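Local coordinates for epidermal growth factor receptor pathway substrate 8-like protein 1 (Mus musculus, PDB 2CY4) that probably serves as an adaptor in receptor tyrosine kinase signalling, carrying a phosphotyrosine-binding domain of the PH-like fold that in relatives docks peptide motifs, at residues R92-L97 against F111-L116. Numbering follows the deposited sequence.
Sequences RSLLLL and FFQGLL
In the phosphotyrosine-binding domain, the antiparallel hairpin of strands 94-99 and 108-113 is joined here at Leu95 and Phe112, an antiparallel hydrogen-bonded pair. Leu95 N donates to Phe112 O at 2.8 Å, and Phe112 N returns a bond to Leu95 O at 2.9 Å, the donor lying in the carbonyl plane. Leu95 O also receives a CA-H...O contact from Phe111 CA at 3.4 Å, so two donors from neighbouring residues meet this one oxygen. On one face of the sheet the ring of Phe111 lies against two leucines. With CG beside the backbone N and anti to the carbonyl carbon (chi1 -77°), the ring leans back over strand 94-99; there CD1 of Leu96 sits over one face, displaced toward the rim, in a CH-pi contact 4.3 Å from the ring centroid. Leu96 CB touches Phe111 CE1, while Leu94, crossing the phenylalanine at about a right angle, brings its CD1 to 4.0 Å from Phe111 CD1. Ala33 and Ser34 of helix 30-42 also touch this ring, and Leu37 meets Leu94, so helix 30-42 covers this face of the hairpin. Replacing Phe111 by an alanine would probably open a gap between Leu94, Leu96 and helix 30-42 and leave the Leu96 methyl without its aromatic partner. Across the sheet, Phe112 turns its ring edge to Leu95 O; Leu95 CD2 reaches Phe112 CD1 at 4.0 Å, and Leu97 CD1 meets Phe112 CE1 at the same distance. His15 of strand 9-20 adds a second ring, steeply inclined to that of Phe112. The reciprocal bonds satisfy the buried N and O of Leu95 and of Phe112, while contacts between leucine carbons and phenylalanine rings pack both faces.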
ATOM      1  N   ARG A  92      -3.673 -24.197  11.516  1.00 84.86           N
ATOM      2  CA  ARG A  92      -3.470 -24.193  10.074  1.00 75.41           C
ATOM      3  C   ARG A  92      -2.433 -23.121   9.781  1.00 69.52           C
ATOM      4  O   ARG A  92      -2.544 -22.025  10.309  1.00 63.48           O
ATOM      5  CB  ARG A  92      -4.796 -23.893   9.378  1.00 74.35           C
ATOM      6  CG  ARG A  92      -5.800 -24.994   9.628  1.00 83.45           C
ATOM      7  CD  ARG A  92      -7.115 -24.850   8.888  1.00 93.50           C
ATOM      8  NE  ARG A  92      -7.801 -26.153   8.808  1.00103.82           N
ATOM      9  CZ  ARG A  92      -8.981 -26.391   8.224  1.00102.71           C
ATOM     10  NH1 ARG A  92      -9.674 -25.414   7.634  1.00104.01           N
ATOM     11  NH2 ARG A  92      -9.468 -27.630   8.223  1.00 96.51           N
ATOM     12  N   SER A  93      -1.403 -23.458   9.000  1.00 61.73           N
ATOM     13  CA  SER A  93      -0.372 -22.504   8.637  1.00 54.57           C
ATOM     14  C   SER A  93      -0.952 -21.293   7.895  1.00 47.25           C
ATOM     15  O   SER A  93      -1.969 -21.359   7.179  1.00 41.66           O
ATOM     16  CB  SER A  93       0.700 -23.149   7.750  1.00 49.14           C
ATOM     17  OG  SER A  93       1.637 -23.824   8.547  1.00 64.87           O
ATOM     18  N   LEU A  94      -0.261 -20.180   8.080  1.00 39.98           N
ATOM     19  CA  LEU A  94      -0.631 -18.939   7.459  1.00 35.52           C
ATOM     20  C   LEU A  94       0.396 -18.636   6.421  1.00 33.84           C
ATOM     21  O   LEU A  94       1.534 -19.060   6.545  1.00 36.81           O
ATOM     22  CB  LEU A  94      -0.676 -17.794   8.501  1.00 31.70           C
ATOM     23  CG  LEU A  94      -1.790 -17.854   9.571  1.00 35.48           C
ATOM     24  CD1 LEU A  94      -1.608 -16.599  10.466  1.00 33.32           C
ATOM     25  CD2 LEU A  94      -3.293 -17.887   8.947  1.00 30.81           C
ATOM     26  N   LEU A  95      -0.018 -17.983   5.336  1.00 29.92           N
ATOM     27  CA  LEU A  95       0.977 -17.594   4.342  1.00 31.75           C
ATOM     28  C   LEU A  95       1.490 -16.172   4.760  1.00 33.11           C
ATOM     29  O   LEU A  95       0.667 -15.245   4.914  1.00 32.24           O
ATOM     30  CB  LEU A  95       0.349 -17.513   2.942  1.00 30.12           C
ATOM     31  CG  LEU A  95       1.341 -16.993   1.867  1.00 30.92           C
ATOM     32  CD1 LEU A  95       2.327 -18.087   1.560  1.00 28.63           C
ATOM     33  CD2 LEU A  95       0.669 -16.655   0.572  1.00 31.21           C
ATOM     34  N   LEU A  96       2.800 -16.005   4.965  1.00 29.08           N
ATOM     35  CA  LEU A  96       3.381 -14.705   5.328  1.00 29.56           C
ATOM     36  C   LEU A  96       4.122 -14.181   4.071  1.00 30.07           C
ATOM     37  O   LEU A  96       4.850 -14.894   3.420  1.00 31.97           O
ATOM     38  CB  LEU A  96       4.354 -14.856   6.518  1.00 32.93           C
ATOM     39  CG  LEU A  96       5.367 -13.694   6.637  1.00 36.17           C
ATOM     40  CD1 LEU A  96       4.697 -12.460   7.121  1.00 29.81           C
ATOM     41  CD2 LEU A  96       6.362 -14.016   7.717  1.00 45.40           C
ATOM     42  N   LEU A  97       3.873 -12.959   3.694  1.00 27.91           N
ATOM     43  CA  LEU A  97       4.517 -12.370   2.517  1.00 31.01           C
ATOM     44  C   LEU A  97       5.048 -11.029   3.033  1.00 29.48           C
ATOM     45  O   LEU A  97       4.309 -10.237   3.661  1.00 30.35           O
ATOM     46  CB  LEU A  97       3.446 -12.090   1.449  1.00 27.24           C
ATOM     47  CG  LEU A  97       3.564 -12.714   0.070  1.00 45.92           C
ATOM     48  CD1 LEU A  97       2.560 -11.906  -0.818  1.00 43.02           C
ATOM     49  CD2 LEU A  97       5.053 -12.565  -0.498  1.00 36.46           C
ATOM     50  N   PHE A 111      -0.520 -11.220   5.976  1.00 33.30           N
ATOM     51  CA  PHE A 111      -0.892 -12.593   6.351  1.00 31.54           C
ATOM     52  C   PHE A 111      -2.153 -13.032   5.618  1.00 34.83           C
ATOM     53  O   PHE A 111      -3.158 -12.292   5.575  1.00 31.19           O
ATOM     54  CB  PHE A 111      -1.153 -12.716   7.836  1.00 28.28           C
ATOM     55  CG  PHE A 111       0.103 -12.758   8.667  1.00 34.69           C
ATOM     56  CD1 PHE A 111       0.837 -13.955   8.728  1.00 35.50           C
ATOM     57  CD2 PHE A 111       0.479 -11.683   9.486  1.00 26.94           C
ATOM     58  CE1 PHE A 111       1.921 -14.139   9.629  1.00 33.23           C
ATOM     59  CE2 PHE A 111       1.560 -11.833  10.397  1.00 30.44           C
ATOM     60  CZ  PHE A 111       2.274 -13.064  10.483  1.00 31.24           C
ATOM     61  N   PHE A 112      -2.099 -14.237   5.039  1.00 33.03           N
ATOM     62  CA  PHE A 112      -3.264 -14.818   4.358  1.00 32.98           C
ATOM     63  C   PHE A 112      -3.536 -16.258   4.898  1.00 32.88           C
ATOM     64  O   PHE A 112      -2.637 -16.930   5.409  1.00 31.14           O
ATOM     65  CB  PHE A 112      -3.038 -14.984   2.873  1.00 28.41           C
ATOM     66  CG  PHE A 112      -2.576 -13.769   2.164  1.00 36.78           C
ATOM     67  CD1 PHE A 112      -1.204 -13.487   2.114  1.00 32.08           C
ATOM     68  CD2 PHE A 112      -3.508 -12.916   1.502  1.00 29.49           C
ATOM     69  CE1 PHE A 112      -0.769 -12.372   1.408  1.00 30.17           C
ATOM     70  CE2 PHE A 112      -3.079 -11.790   0.795  1.00 35.58           C
ATOM     71  CZ  PHE A 112      -1.701 -11.520   0.747  1.00 31.90           C
ATOM     72  N   GLN A 113      -4.802 -16.708   4.868  1.00 32.78           N
ATOM     73  CA  GLN A 113      -5.063 -18.110   5.235  1.00 30.31           C
ATOM     74  C   GLN A 113      -4.948 -18.784   3.841  1.00 31.66           C
ATOM     75  O   GLN A 113      -5.443 -18.233   2.860  1.00 29.51           O
ATOM     76  CB  GLN A 113      -6.495 -18.262   5.742  1.00 33.60           C
ATOM     77  CG  GLN A 113      -6.710 -17.556   7.092  1.00 32.65           C
ATOM     78  CD  GLN A 113      -8.129 -17.754   7.592  1.00 39.73           C
ATOM     79  OE1 GLN A 113      -8.359 -18.324   8.662  1.00 48.57           O
ATOM     80  NE2 GLN A 113      -9.082 -17.307   6.819  1.00 32.45           N
ATOM     81  N   GLY A 114      -4.268 -19.932   3.762  1.00 32.62           N
ATOM     82  CA  GLY A 114      -4.050 -20.675   2.501  1.00 33.15           C
ATOM     83  C   GLY A 114      -5.257 -21.551   2.100  1.00 33.54           C
ATOM     84  O   GLY A 114      -5.300 -22.098   1.003  1.00 33.35           O
ATOM     85  N   LEU A 115      -6.191 -21.728   3.005  1.00 28.43           N
ATOM     86  CA  LEU A 115      -7.401 -22.524   2.709  1.00 34.81           C
ATOM     87  C   LEU A 115      -7.093 -23.988   2.281  1.00 27.74           C
ATOM     88  O   LEU A 115      -6.095 -24.569   2.720  1.00 28.86           O
ATOM     89  CB  LEU A 115      -8.205 -21.748   1.652  1.00 32.99           C
ATOM     90  CG  LEU A 115      -9.130 -20.591   2.136  1.00 38.11           C
ATOM     91  CD1 LEU A 115      -8.887 -20.106   3.550  1.00 31.40           C
ATOM     92  CD2 LEU A 115      -9.249 -19.500   1.185  1.00 37.53           C
ATOM     93  N   LEU A 116      -7.871 -24.550   1.386  1.00 28.71           N
ATOM     94  CA  LEU A 116      -7.721 -25.967   1.022  1.00 29.99           C
ATOM     95  C   LEU A 116      -6.355 -26.359   0.449  1.00 30.98           C
ATOM     96  O   LEU A 116      -5.689 -27.255   0.962  1.00 29.57           O
ATOM     97  CB  LEU A 116      -8.859 -26.352   0.097  1.00 29.70           C
ATOM     98  CG  LEU A 116      -8.873 -27.820  -0.361  1.00 35.78           C
ATOM     99  CD1 LEU A 116      -8.961 -28.748   0.846  1.00 30.29           C
ATOM    100  CD2 LEU A 116     -10.034 -28.014  -1.302  1.00 34.77           C
TER